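Local coordinates for N(2),N(2)-dimethylguanosine tRNA methyltransferase (Pyrococcus horikoshii, PDB 2DUL), which is a tRNA methyltransferase that dimethylates N2 of guanine 26 in a number of tRNAs, probably with S-adenosyl-L-methionine as methyl donor, at residues 6-11 with 34-39; 41-46 with 63-68; 134-139 with 226-231; 293-298 with 304-309. All coordinates share one frame; numbering follows the deposited sequence.

Contact 1: residues 6-11 with 34-39; sequences VQEGKA and LNRDIV
Glu8, the last residue of strand 4-8, sends its carboxylate to the edge of the Arg36 guanidinium on helix 33-46, and this pair accounts for nearly all of the contact. The Glu8 side chain swings out with CG anti to the backbone N (chi1 172°) and stays extended to its carboxylate, while Arg36 bends at chi3 and meets it at about a right angle. The grip is side-on: Arg36 NE bonds to Glu8 OE1 at 2.5 Å, a length short enough to be treated with caution, and Arg36 NH2 bonds to Glu8 OE2 at 2.9 Å. Both oxygens use their syn lone pairs and both lie close to the guanidinium plane, so the two flat groups are nearly coplanar (29° apart). Each carboxylate oxygen has a second partner, Arg64 NH1 for OE1 and Tyr28 OH for OE2, and Arg36 NH2 also donates to Asn29 O.

Past Glu8 the chain reverses. Gly9 takes up a positive phi of 67° and Lys10 follows it in the two central positions of a type II' turn. Ala11 closes the turn, with Ala11 N to Glu8 O at 3.1 Å and Glu8 N to Ala11 O at 2.9 Å. The carboxylate therefore projects from the first residue of the turn. Arg36 is predicted to bind S-adenosyl-L-methionine, and in this apo structure its NE edge is already engaged. The arrangement is that of a beta hairpin with a two-residue type II' turn, strands 4-8 and 11-15, salt-bridged to a helix beside the probable cofactor site.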
loop_
_atom_site.group_PDB
_atom_site.type_symbol
_atom_site.label_atom_id
_atom_site.label_comp_id
_atom_site.label_asym_id
_atom_site.label_seq_id
_atom_site.Cartn_x
_atom_site.Cartn_y
_atom_site.Cartn_z
ATOM N N VAL A 6 21.909 -0.639 14.867
ATOM C CA VAL A 6 21.572 -1.510 13.748
ATOM C C VAL A 6 21.631 -0.734 12.437
ATOM O O VAL A 6 21.579 0.496 12.427
ATOM C CB VAL A 6 20.156 -2.109 13.904
ATOM C CG1 VAL A 6 20.088 -2.968 15.161
ATOM C CG2 VAL A 6 19.121 -0.994 13.966
ATOM N N GLN A 7 21.748 -1.455 11.331
ATOM C CA GLN A 7 21.807 -0.818 10.027
ATOM C C GLN A 7 20.764 -1.384 9.073
ATOM O O GLN A 7 20.525 -2.591 9.042
ATOM C CB GLN A 7 23.199 -0.983 9.419
ATOM C CG GLN A 7 23.344 -0.339 8.055
ATOM C CD GLN A 7 24.767 -0.363 7.546
ATOM O OE1 GLN A 7 25.380 -1.426 7.435
ATOM N NE2 GLN A 7 25.304 0.813 7.233
ATOM N N GLU A 8 20.137 -0.496 8.309
ATOM C CA GLU A 8 19.130 -0.879 7.326
ATOM C C GLU A 8 19.358 -0.005 6.103
ATOM O O GLU A 8 19.194 1.213 6.166
ATOM C CB GLU A 8 17.714 -0.657 7.864
ATOM C CG GLU A 8 16.638 -0.856 6.798
ATOM C CD GLU A 8 15.226 -0.673 7.320
ATOM O OE1 GLU A 8 14.374 -0.208 6.535
ATOM O OE2 GLU A 8 14.961 -1.005 8.499
ATOM N N GLY A 9 19.735 -0.630 4.991
ATOM C CA GLY A 9 20.011 0.133 3.789
ATOM C C GLY A 9 21.254 0.962 4.059
ATOM O O GLY A 9 22.192 0.483 4.698
ATOM N N LYS A 10 21.267 2.206 3.593
ATOM C CA LYS A 10 22.412 3.082 3.813
ATOM C C LYS A 10 22.357 3.781 5.172
ATOM O O LYS A 10 23.247 4.557 5.514
ATOM C CB LYS A 10 22.490 4.134 2.701
ATOM C CG LYS A 10 22.805 3.557 1.330
ATOM C CD LYS A 10 22.910 4.650 0.277
ATOM C CE LYS A 10 23.241 4.066 -1.091
ATOM N NZ LYS A 10 23.192 5.109 -2.155
ATOM N N ALA A 11 21.319 3.494 5.950
ATOM C CA ALA A 11 21.159 4.130 7.253
ATOM C C ALA A 11 21.656 3.316 8.443
ATOM O O ALA A 11 21.515 2.096 8.486
ATOM C CB ALA A 11 19.693 4.497 7.470
ATOM N N LEU A 34 11.685 -4.397 4.220
ATOM C CA LEU A 34 11.240 -4.688 2.858
ATOM C C LEU A 34 10.264 -3.601 2.410
ATOM O O LEU A 34 10.365 -3.076 1.302
ATOM C CB LEU A 34 10.536 -6.052 2.802
ATOM C CG LEU A 34 9.803 -6.393 1.500
ATOM C CD1 LEU A 34 10.798 -6.463 0.356
ATOM C CD2 LEU A 34 9.064 -7.716 1.645
ATOM N N ASN A 35 9.315 -3.282 3.284
ATOM C CA ASN A 35 8.316 -2.252 3.017
ATOM C C ASN A 35 9.025 -0.942 2.677
ATOM O O ASN A 35 8.684 -0.275 1.700
ATOM C CB ASN A 35 7.421 -2.072 4.252
ATOM C CG ASN A 35 6.375 -0.976 4.078
ATOM O OD1 ASN A 35 6.706 0.205 3.944
ATOM N ND2 ASN A 35 5.102 -1.366 4.090
ATOM N N ARG A 36 10.024 -0.580 3.478
ATOM C CA ARG A 36 10.764 0.652 3.238
ATOM C C ARG A 36 11.584 0.583 1.944
ATOM O O ARG A 36 11.744 1.592 1.250
ATOM C CB ARG A 36 11.645 0.982 4.449
ATOM C CG ARG A 36 10.834 1.421 5.675
ATOM C CD ARG A 36 11.726 1.801 6.847
ATOM N NE ARG A 36 12.222 0.643 7.591
ATOM C CZ ARG A 36 11.563 0.038 8.577
ATOM N NH1 ARG A 36 10.364 0.469 8.952
ATOM N NH2 ARG A 36 12.112 -0.996 9.203
ATOM N N ASP A 37 12.093 -0.601 1.603
ATOM C CA ASP A 37 12.844 -0.749 0.358
ATOM C C ASP A 37 11.926 -0.372 -0.807
ATOM O O ASP A 37 12.321 0.370 -1.709
ATOM C CB ASP A 37 13.299 -2.198 0.132
ATOM C CG ASP A 37 14.586 -2.548 0.863
ATOM O OD1 ASP A 37 15.392 -1.641 1.165
ATOM O OD2 ASP A 37 14.798 -3.754 1.111
ATOM N N ILE A 38 10.707 -0.909 -0.781
ATOM C CA ILE A 38 9.730 -0.664 -1.840
ATOM C C ILE A 38 9.479 0.823 -2.043
ATOM O O ILE A 38 9.523 1.318 -3.173
ATOM C CB ILE A 38 8.375 -1.376 -1.538
ATOM C CG1 ILE A 38 8.606 -2.875 -1.337
ATOM C CG2 ILE A 38 7.390 -1.154 -2.682
ATOM C CD1 ILE A 38 9.252 -3.565 -2.518
ATOM N N VAL A 39 9.221 1.543 -0.956
ATOM C CA VAL A 39 8.966 2.972 -1.079
ATOM C C VAL A 39 10.219 3.701 -1.581
ATOM O O VAL A 39 10.120 4.631 -2.389
ATOM C CB VAL A 39 8.446 3.582 0.266
ATOM C CG1 VAL A 39 9.434 3.349 1.387
ATOM C CG2 VAL A 39 8.167 5.066 0.084
#

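Contact 2: residues 41-46 with 63-68; sequences VLLNIL and IRFALE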
loop_
_atom_site.group_PDB
_atom_site.type_symbol
_atom_site.label_atom_id
_atom_site.label_comp_id
_atom_site.label_asym_id
_atom_site.label_seq_id
_atom_site.Cartn_x
_atom_site.Cartn_y
_atom_site.Cartn_z
ATOM N N VAL A 41 12.434 2.529 -3.575
ATOM C CA VAL A 41 12.499 2.262 -5.006
ATOM C C VAL A 41 11.540 3.177 -5.755
ATOM O O VAL A 41 11.911 3.816 -6.742
ATOM C CB VAL A 41 12.140 0.794 -5.318
ATOM C CG1 VAL A 41 12.007 0.596 -6.829
ATOM C CG2 VAL A 41 13.216 -0.130 -4.762
ATOM N N LEU A 42 10.307 3.245 -5.266
ATOM C CA LEU A 42 9.284 4.076 -5.883
ATOM C C LEU A 42 9.687 5.543 -5.945
ATOM O O LEU A 42 9.538 6.191 -6.982
ATOM C CB LEU A 42 7.959 3.936 -5.123
ATOM C CG LEU A 42 6.780 4.734 -5.693
ATOM C CD1 LEU A 42 6.542 4.325 -7.143
ATOM C CD2 LEU A 42 5.529 4.496 -4.856
ATOM N N LEU A 43 10.202 6.068 -4.838
ATOM C CA LEU A 43 10.599 7.467 -4.793
ATOM C C LEU A 43 11.716 7.786 -5.780
ATOM O O LEU A 43 11.829 8.920 -6.245
ATOM C CB LEU A 43 11.009 7.867 -3.370
ATOM C CG LEU A 43 9.891 8.469 -2.501
ATOM C CD1 LEU A 43 8.623 7.643 -2.602
ATOM C CD2 LEU A 43 10.366 8.561 -1.060
ATOM N N ASN A 44 12.531 6.787 -6.107
ATOM C CA ASN A 44 13.618 6.984 -7.057
ATOM C C ASN A 44 13.092 7.054 -8.484
ATOM O O ASN A 44 13.834 7.366 -9.415
ATOM C CB ASN A 44 14.650 5.867 -6.916
ATOM C CG ASN A 44 15.726 6.205 -5.904
ATOM O OD1 ASN A 44 16.570 7.064 -6.155
ATOM N ND2 ASN A 44 15.696 5.545 -4.750
ATOM N N ILE A 45 11.804 6.768 -8.647
ATOM C CA ILE A 45 11.160 6.825 -9.952
ATOM C C ILE A 45 10.333 8.103 -10.031
ATOM O O ILE A 45 10.427 8.852 -11.002
ATOM C CB ILE A 45 10.220 5.615 -10.182
ATOM C CG1 ILE A 45 11.018 4.310 -10.135
ATOM C CG2 ILE A 45 9.508 5.750 -11.521
ATOM C CD1 ILE A 45 12.118 4.224 -11.169
ATOM N N LEU A 46 9.533 8.353 -8.996
ATOM C CA LEU A 46 8.669 9.532 -8.961
ATOM C C LEU A 46 9.364 10.825 -8.550
ATOM O O LEU A 46 8.912 11.912 -8.907
ATOM C CB LEU A 46 7.461 9.260 -8.061
ATOM C CG LEU A 46 6.291 8.566 -8.775
ATOM C CD1 LEU A 46 6.803 7.482 -9.708
ATOM C CD2 LEU A 46 5.334 7.989 -7.748
ATOM N N ILE A 63 14.924 8.838 7.417
ATOM C CA ILE A 63 16.372 8.846 7.241
ATOM C C ILE A 63 16.737 8.155 5.929
ATOM O O ILE A 63 17.594 8.636 5.184
ATOM C CB ILE A 63 17.081 8.155 8.429
ATOM C CG1 ILE A 63 16.977 9.049 9.669
ATOM C CG2 ILE A 63 18.548 7.889 8.091
ATOM C CD1 ILE A 63 17.324 8.352 10.968
ATOM N N ARG A 64 16.084 7.036 5.627
ATOM C CA ARG A 64 16.378 6.344 4.375
ATOM C C ARG A 64 15.897 7.175 3.184
ATOM O O ARG A 64 16.529 7.177 2.128
ATOM C CB ARG A 64 15.746 4.951 4.364
ATOM C CG ARG A 64 16.395 4.004 5.367
ATOM C CD ARG A 64 16.014 2.566 5.084
ATOM N NE ARG A 64 16.439 2.149 3.751
ATOM C CZ ARG A 64 16.010 1.048 3.143
ATOM N NH1 ARG A 64 15.142 0.246 3.750
ATOM N NH2 ARG A 64 16.434 0.755 1.920
ATOM N N PHE A 65 14.786 7.887 3.346
ATOM C CA PHE A 65 14.290 8.743 2.264
ATOM C C PHE A 65 15.383 9.761 1.934
ATOM O O PHE A 65 15.719 9.983 0.770
ATOM C CB PHE A 65 13.038 9.507 2.702
ATOM C CG PHE A 65 11.786 8.671 2.755
ATOM C CD1 PHE A 65 10.618 9.199 3.306
ATOM C CD2 PHE A 65 11.762 7.372 2.253
ATOM C CE1 PHE A 65 9.446 8.446 3.357
ATOM C CE2 PHE A 65 10.595 6.612 2.299
ATOM C CZ PHE A 65 9.436 7.150 2.853
ATOM N N ALA A 66 15.932 10.375 2.977
ATOM C CA ALA A 66 16.975 11.382 2.821
ATOM C C ALA A 66 18.274 10.814 2.242
ATOM O O ALA A 66 18.895 11.430 1.371
ATOM C CB ALA A 66 17.252 12.055 4.168
ATOM N N LEU A 67 18.675 9.636 2.711
ATOM C CA LEU A 67 19.915 9.020 2.236
ATOM C C LEU A 67 19.835 8.275 0.908
ATOM O O LEU A 67 20.841 8.159 0.205
ATOM C CB LEU A 67 20.460 8.035 3.281
ATOM C CG LEU A 67 20.947 8.547 4.635
ATOM C CD1 LEU A 67 21.164 7.360 5.577
ATOM C CD2 LEU A 67 22.232 9.346 4.460
ATOM N N GLU A 68 18.651 7.781 0.554
ATOM C CA GLU A 68 18.519 6.971 -0.652
ATOM C C GLU A 68 17.589 7.424 -1.771
ATOM O O GLU A 68 17.400 6.691 -2.739
ATOM C CB GLU A 68 18.134 5.550 -0.232
ATOM C CG GLU A 68 19.091 4.948 0.790
ATOM C CD GLU A 68 18.607 3.622 1.352
ATOM O OE1 GLU A 68 18.146 2.772 0.558
ATOM O OE2 GLU A 68 18.695 3.426 2.586
#
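Helices 33-46 and 60-68, which come just before and just after the first strand (50-53) of the class I methyltransferase sheet, meet through Leu43 on Phe65 and Asn44 on Glu68. One methyl of Leu43 does the apolar work: CD2 sits 3.9 Å from the centroid of the Phe65 ring, only 17° off the ring normal, a CH-pi contact over one face. It is shifted toward the CD2-CE2 side, and Phe65 CD2 is its nearest ring atom at 3.8 Å. Phe65 CG is anti to the carbonyl carbon (chi1 -75°), where the ring turns that face to Leu43.

From the next residue, Asn44 ND2 donates to Glu68 O, a turn beyond Phe65, at 2.9 Å and an N-H...O angle of 161°. The acceptor lies near the Asn44 amide plane, and ND2 also bonds to Val40 O, one turn back in its own helix. A leucine here would probably leave both Glu68 O and Val40 O without this donor, the helices then meeting across these segments mainly through Leu43 and Phe65. Glu68 itself is held by Arg64, whose NE and NH2 take one carboxylate oxygen each.

With ND2 donating to two backbone carbonyls, the turn of the Asn44 amide is largely settled, giving a directional bond beside a less directional CH-pi and apolar contact.

Contact 3: residues 134-139 with 226-231; sequences FIDLDP and YFRAFV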
loop_
_atom_site.group_PDB
_atom_site.type_symbol
_atom_site.label_atom_id
_atom_site.label_comp_id
_atom_site.label_asym_id
_atom_site.label_seq_id
_atom_site.Cartn_x
_atom_site.Cartn_y
_atom_site.Cartn_z
ATOM N N PHE A 134 4.824 14.036 -1.199
ATOM C CA PHE A 134 4.604 12.648 -0.811
ATOM C C PHE A 134 4.477 12.531 0.697
ATOM O O PHE A 134 5.251 13.124 1.445
ATOM C CB PHE A 134 5.752 11.745 -1.288
ATOM C CG PHE A 134 5.683 10.328 -0.746
ATOM C CD1 PHE A 134 4.620 9.486 -1.074
ATOM C CD2 PHE A 134 6.671 9.847 0.109
ATOM C CE1 PHE A 134 4.544 8.182 -0.552
ATOM C CE2 PHE A 134 6.603 8.545 0.634
ATOM C CZ PHE A 134 5.538 7.714 0.303
ATOM N N ILE A 135 3.477 11.775 1.133
ATOM C CA ILE A 135 3.261 11.536 2.553
ATOM C C ILE A 135 3.161 10.028 2.719
ATOM O O ILE A 135 2.442 9.367 1.971
ATOM C CB ILE A 135 1.943 12.181 3.070
ATOM C CG1 ILE A 135 2.052 13.708 3.050
ATOM C CG2 ILE A 135 1.651 11.697 4.496
ATOM C CD1 ILE A 135 0.789 14.425 3.535
ATOM N N ASP A 136 3.897 9.483 3.678
ATOM C CA ASP A 136 3.852 8.051 3.941
ATOM C C ASP A 136 3.227 7.848 5.322
ATOM O O ASP A 136 3.783 8.263 6.335
ATOM C CB ASP A 136 5.260 7.447 3.890
ATOM C CG ASP A 136 5.241 5.927 3.745
ATOM O OD1 ASP A 136 6.293 5.347 3.398
ATOM O OD2 ASP A 136 4.175 5.316 3.972
ATOM N N LEU A 137 2.049 7.237 5.337
ATOM C CA LEU A 137 1.312 6.960 6.564
ATOM C C LEU A 137 1.508 5.504 6.933
ATOM O O LEU A 137 0.952 4.617 6.278
ATOM C CB LEU A 137 -0.185 7.210 6.364
ATOM C CG LEU A 137 -0.691 8.630 6.142
ATOM C CD1 LEU A 137 -2.224 8.606 6.084
ATOM C CD2 LEU A 137 -0.212 9.526 7.288
ATOM N N ASP A 138 2.282 5.262 7.984
ATOM C CA ASP A 138 2.565 3.904 8.438
ATOM C C ASP A 138 2.372 3.820 9.948
ATOM O O ASP A 138 3.343 3.801 10.702
ATOM C CB ASP A 138 4.009 3.541 8.081
ATOM C CG ASP A 138 4.314 2.074 8.302
ATOM O OD1 ASP A 138 3.695 1.232 7.618
ATOM O OD2 ASP A 138 5.173 1.764 9.159
ATOM N N PRO A 139 1.112 3.765 10.409
ATOM C CA PRO A 139 0.784 3.689 11.835
ATOM C C PRO A 139 0.703 2.270 12.392
ATOM O O PRO A 139 0.861 1.292 11.663
ATOM C CB PRO A 139 -0.563 4.382 11.896
ATOM C CG PRO A 139 -1.219 3.851 10.659
ATOM C CD PRO A 139 -0.111 3.974 9.611
ATOM N N TYR A 226 -0.094 -7.210 5.927
ATOM C CA TYR A 226 -0.186 -5.762 5.903
ATOM C C TYR A 226 -0.591 -5.342 4.499
ATOM O O TYR A 226 -0.213 -5.975 3.515
ATOM C CB TYR A 226 1.121 -5.093 6.372
ATOM C CG TYR A 226 2.284 -5.044 5.407
ATOM C CD1 TYR A 226 2.253 -4.220 4.281
ATOM C CD2 TYR A 226 3.455 -5.761 5.666
ATOM C CE1 TYR A 226 3.360 -4.105 3.439
ATOM C CE2 TYR A 226 4.571 -5.656 4.830
ATOM C CZ TYR A 226 4.518 -4.823 3.719
ATOM O OH TYR A 226 5.621 -4.696 2.895
ATOM N N PHE A 227 -1.403 -4.298 4.423
ATOM C CA PHE A 227 -1.897 -3.797 3.149
ATOM C C PHE A 227 -1.221 -2.473 2.838
ATOM O O PHE A 227 -1.100 -1.609 3.709
ATOM C CB PHE A 227 -3.413 -3.635 3.224
ATOM C CG PHE A 227 -4.131 -4.893 3.633
ATOM C CD1 PHE A 227 -4.078 -5.345 4.951
ATOM C CD2 PHE A 227 -4.838 -5.640 2.697
ATOM C CE1 PHE A 227 -4.720 -6.525 5.332
ATOM C CE2 PHE A 227 -5.485 -6.822 3.064
ATOM C CZ PHE A 227 -5.425 -7.265 4.386
ATOM N N ARG A 228 -0.792 -2.323 1.588
ATOM C CA ARG A 228 -0.076 -1.136 1.135
ATOM C C ARG A 228 -0.728 -0.512 -0.098
ATOM O O ARG A 228 -1.087 -1.213 -1.043
ATOM C CB ARG A 228 1.360 -1.525 0.771
ATOM C CG ARG A 228 2.464 -0.887 1.588
ATOM C CD ARG A 228 2.471 0.628 1.484
ATOM N NE ARG A 228 3.795 1.174 1.775
ATOM C CZ ARG A 228 4.017 2.404 2.231
ATOM N NH1 ARG A 228 3.000 3.224 2.460
ATOM N NH2 ARG A 228 5.259 2.819 2.439
ATOM N N ALA A 229 -0.854 0.810 -0.102
ATOM C CA ALA A 229 -1.446 1.493 -1.243
ATOM C C ALA A 229 -0.737 2.801 -1.552
ATOM O O ALA A 229 -0.632 3.680 -0.692
ATOM C CB ALA A 229 -2.929 1.760 -0.988
ATOM N N PHE A 230 -0.244 2.915 -2.781
ATOM C CA PHE A 230 0.415 4.129 -3.236
ATOM C C PHE A 230 -0.504 4.733 -4.293
ATOM O O PHE A 230 -0.786 4.095 -5.309
ATOM C CB PHE A 230 1.778 3.827 -3.875
ATOM C CG PHE A 230 2.804 3.305 -2.912
ATOM C CD1 PHE A 230 3.083 1.944 -2.839
ATOM C CD2 PHE A 230 3.493 4.178 -2.077
ATOM C CE1 PHE A 230 4.038 1.454 -1.945
ATOM C CE2 PHE A 230 4.453 3.701 -1.175
ATOM C CZ PHE A 230 4.726 2.336 -1.110
ATOM N N VAL A 231 -0.977 5.951 -4.054
ATOM C CA VAL A 231 -1.861 6.601 -5.010
ATOM C C VAL A 231 -1.384 7.983 -5.408
ATOM O O VAL A 231 -0.700 8.671 -4.646
ATOM C CB VAL A 231 -3.312 6.713 -4.461
ATOM C CG1 VAL A 231 -3.858 5.327 -4.172
ATOM C CG2 VAL A 231 -3.341 7.571 -3.212
#
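Asp136 and Arg228 pair end-on, and both carboxylate oxygens are satisfied. Arg228 NH2 donates to Asp136 OD1 at 2.9 Å with an N-H...O angle of 163°, and Arg228 NH1 to Asp136 OD2 at 2.8 Å. A third, weak bond runs from NH2 to OD2. Asp136 CG is anti to the backbone N and the Arg228 chain bends at chi2, which brings the groups together. Both oxygens are met on the syn side, OD2 from 33° out of the carboxylate plane; the planes are 23° apart. Asp136 OD1 accepts a further salt bridge from Arg61, a predicted cofactor-binding residue, which also bridges to Asp138 OD2 through NH1. An asparagine here would probably cost Arg228 its charged mate and one of its two acceptors, and leave Arg228 and Arg61, whose NH2 atoms lie close, with less charge between them.

Packing adds to this: Phe230 CZ lies 3.2 Å above the guanidinium plane of Arg228, toward its rim. Phe134 CE1 approaches the Phe230 ring edge, 4.4 Å from Phe230 CD2.

Strand 158-164 runs between strands 132-137 and 226-235, so the salt bridge spans one face of the class I methyltransferase sheet. Asp138-Pro139 sit just after strand 132-137, consistent with motif IV of amino-methyltransferases, usually (Asp/Asn/Ser)-Pro-Pro-aromatic.

Contact 4: residues 293-298 with 304-309; sequences EAESLS and QALKLL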
loop_
_atom_site.group_PDB
_atom_site.type_symbol
_atom_site.label_atom_id
_atom_site.label_comp_id
_atom_site.label_asym_id
_atom_site.label_seq_id
_atom_site.Cartn_x
_atom_site.Cartn_y
_atom_site.Cartn_z
ATOM N N GLU A 293 14.791 -0.425 -11.362
ATOM C CA GLU A 293 15.416 0.465 -10.391
ATOM C C GLU A 293 15.894 -0.337 -9.183
ATOM O O GLU A 293 16.980 -0.093 -8.655
ATOM C CB GLU A 293 14.424 1.537 -9.930
ATOM C CG GLU A 293 14.994 2.509 -8.897
ATOM C CD GLU A 293 16.042 3.445 -9.478
ATOM O OE1 GLU A 293 16.673 4.197 -8.702
ATOM O OE2 GLU A 293 16.228 3.439 -10.713
ATOM N N ALA A 294 15.077 -1.293 -8.753
ATOM C CA ALA A 294 15.418 -2.122 -7.605
ATOM C C ALA A 294 16.687 -2.925 -7.869
ATOM O O ALA A 294 17.518 -3.101 -6.976
ATOM C CB ALA A 294 14.267 -3.060 -7.278
ATOM N N GLU A 295 16.829 -3.413 -9.097
ATOM C CA GLU A 295 17.998 -4.197 -9.475
ATOM C C GLU A 295 19.287 -3.375 -9.442
ATOM O O GLU A 295 20.346 -3.890 -9.084
ATOM C CB GLU A 295 17.806 -4.793 -10.872
ATOM C CG GLU A 295 16.720 -5.846 -10.945
ATOM C CD GLU A 295 16.524 -6.387 -12.343
ATOM O OE1 GLU A 295 16.142 -5.604 -13.238
ATOM O OE2 GLU A 295 16.756 -7.595 -12.550
ATOM N N SER A 296 19.193 -2.099 -9.810
ATOM C CA SER A 296 20.358 -1.220 -9.836
ATOM C C SER A 296 20.583 -0.462 -8.528
ATOM O O SER A 296 21.410 0.448 -8.466
ATOM C CB SER A 296 20.232 -0.214 -10.981
ATOM O OG SER A 296 19.167 0.691 -10.742
ATOM N N LEU A 297 19.847 -0.831 -7.487
ATOM C CA LEU A 297 19.995 -0.181 -6.189
ATOM C C LEU A 297 20.411 -1.166 -5.111
ATOM O O LEU A 297 20.051 -2.342 -5.152
ATOM C CB LEU A 297 18.682 0.479 -5.752
ATOM C CG LEU A 297 18.255 1.814 -6.359
ATOM C CD1 LEU A 297 16.882 2.196 -5.811
ATOM C CD2 LEU A 297 19.280 2.885 -6.022
ATOM N N SER A 298 21.181 -0.680 -4.147
ATOM C CA SER A 298 21.594 -1.513 -3.031
ATOM C C SER A 298 20.470 -1.308 -2.021
ATOM O O SER A 298 20.211 -0.183 -1.596
ATOM C CB SER A 298 22.931 -1.030 -2.460
ATOM O OG SER A 298 22.851 0.320 -2.037
ATOM N N GLN A 304 14.368 -10.083 -1.461
ATOM C CA GLN A 304 12.932 -10.127 -1.219
ATOM C C GLN A 304 12.199 -9.043 -2.006
ATOM O O GLN A 304 11.073 -9.250 -2.458
ATOM C CB GLN A 304 12.638 -9.974 0.272
ATOM C CG GLN A 304 13.103 -11.150 1.109
ATOM C CD GLN A 304 12.732 -11.004 2.570
ATOM O OE1 GLN A 304 13.201 -10.096 3.255
ATOM N NE2 GLN A 304 11.876 -11.897 3.053
ATOM N N ALA A 305 12.846 -7.894 -2.171
ATOM C CA ALA A 305 12.253 -6.787 -2.910
ATOM C C ALA A 305 12.034 -7.165 -4.372
ATOM O O ALA A 305 10.944 -6.981 -4.913
ATOM C CB ALA A 305 13.146 -5.558 -2.818
ATOM N N LEU A 306 13.079 -7.687 -5.009
ATOM C CA LEU A 306 12.997 -8.089 -6.406
ATOM C C LEU A 306 11.970 -9.190 -6.615
ATOM O O LEU A 306 11.236 -9.180 -7.600
ATOM C CB LEU A 306 14.364 -8.564 -6.908
ATOM C CG LEU A 306 15.462 -7.510 -7.053
ATOM C CD1 LEU A 306 16.759 -8.185 -7.480
ATOM C CD2 LEU A 306 15.038 -6.464 -8.076
ATOM N N LYS A 307 11.915 -10.138 -5.684
ATOM C CA LYS A 307 10.972 -11.245 -5.783
ATOM C C LYS A 307 9.528 -10.746 -5.765
ATOM O O LYS A 307 8.697 -11.203 -6.549
ATOM C CB LYS A 307 11.184 -12.235 -4.635
ATOM C CG LYS A 307 10.325 -13.491 -4.742
ATOM C CD LYS A 307 10.699 -14.530 -3.692
ATOM C CE LYS A 307 10.349 -14.066 -2.285
ATOM N NZ LYS A 307 8.874 -14.000 -2.059
ATOM N N LEU A 308 9.233 -9.804 -4.873
ATOM C CA LEU A 308 7.883 -9.261 -4.772
ATOM C C LEU A 308 7.538 -8.401 -5.981
ATOM O O LEU A 308 6.471 -8.554 -6.577
ATOM C CB LEU A 308 7.737 -8.432 -3.492
ATOM C CG LEU A 308 6.385 -7.740 -3.291
ATOM C CD1 LEU A 308 5.275 -8.777 -3.264
ATOM C CD2 LEU A 308 6.406 -6.940 -1.994
ATOM N N LEU A 309 8.442 -7.498 -6.341
ATOM C CA LEU A 309 8.225 -6.608 -7.475
ATOM C C LEU A 309 8.101 -7.356 -8.809
ATOM O O LEU A 309 7.336 -6.951 -9.684
ATOM C CB LEU A 309 9.353 -5.569 -7.547
ATOM C CG LEU A 309 9.396 -4.536 -6.405
ATOM C CD1 LEU A 309 10.637 -3.654 -6.531
ATOM C CD2 LEU A 309 8.141 -3.680 -6.441
#
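Leu306 of helix 302-314 reaches across to Ala294 and Glu295 at the end of helix 284-295. Its CB points toward that helix, but neither CB nor CG comes within 4.2 Å of the side chains there; they serve to carry the branch across. CG stands anti to the carbonyl carbon (chi1 -69°), which aims the two methyls at the last helical turn. CD1, the branch that continues the chain in extended form, just grazes Glu295 CG at 4.2 Å. CD2 does the real touching, 3.6 Å from Ala294 CB and 3.4 Å from Glu295 CG, a tight seat between a methyl and a methylene. Glu295 and Leu306 cross at about a right angle, so the acidic side chain lends its aliphatic part, while its carboxylate makes no bond across the contact.

The two segments belong to consecutive helices joined by a short loop, 296-301, and helix 284-295 in turn packs on helix 33-46 of the methyltransferase fold. The small Ala294 is consistent with the close approach: CA of Ala294 and CA of Leu306 are 6.6 Å apart. One turn on from Leu306, Leu309 CD1 adds a second methyl to Ala294 CB at 3.8 Å, and Leu309 also rests on Met290 and Val291 of helix 284-295. Where that helix stops, Ser296 OG donates to Glu293 O at 3.1 Å. The carbonyls of Glu295 and Leu297 both accept from Lys302 NZ.

Contact 3 lies deepest, its centre about 5 Å from the centre of the chain, whereas the centres of contacts 1, 2 and 4 lie about 16 to 17 Å from it; the first three are buried and contact 4 only partly so. Helix 33-46 serves both contacts 1 and 2, and it touches contact 3 through Val39 on Phe134 and Leu42 on Phe230. Contacts 1, 2 and 3 all lie by predicted cofactor residues, but charge pairs across the segments dominate only 1 and 3; contact 2 joins an amide bond to a CH-pi contact, and contact 4 is apolar packing. Contacts 1 and 2 are also joined by charge, since Arg64 bridges to Glu8 and Asp37. Contacts 3 and 4 do not touch.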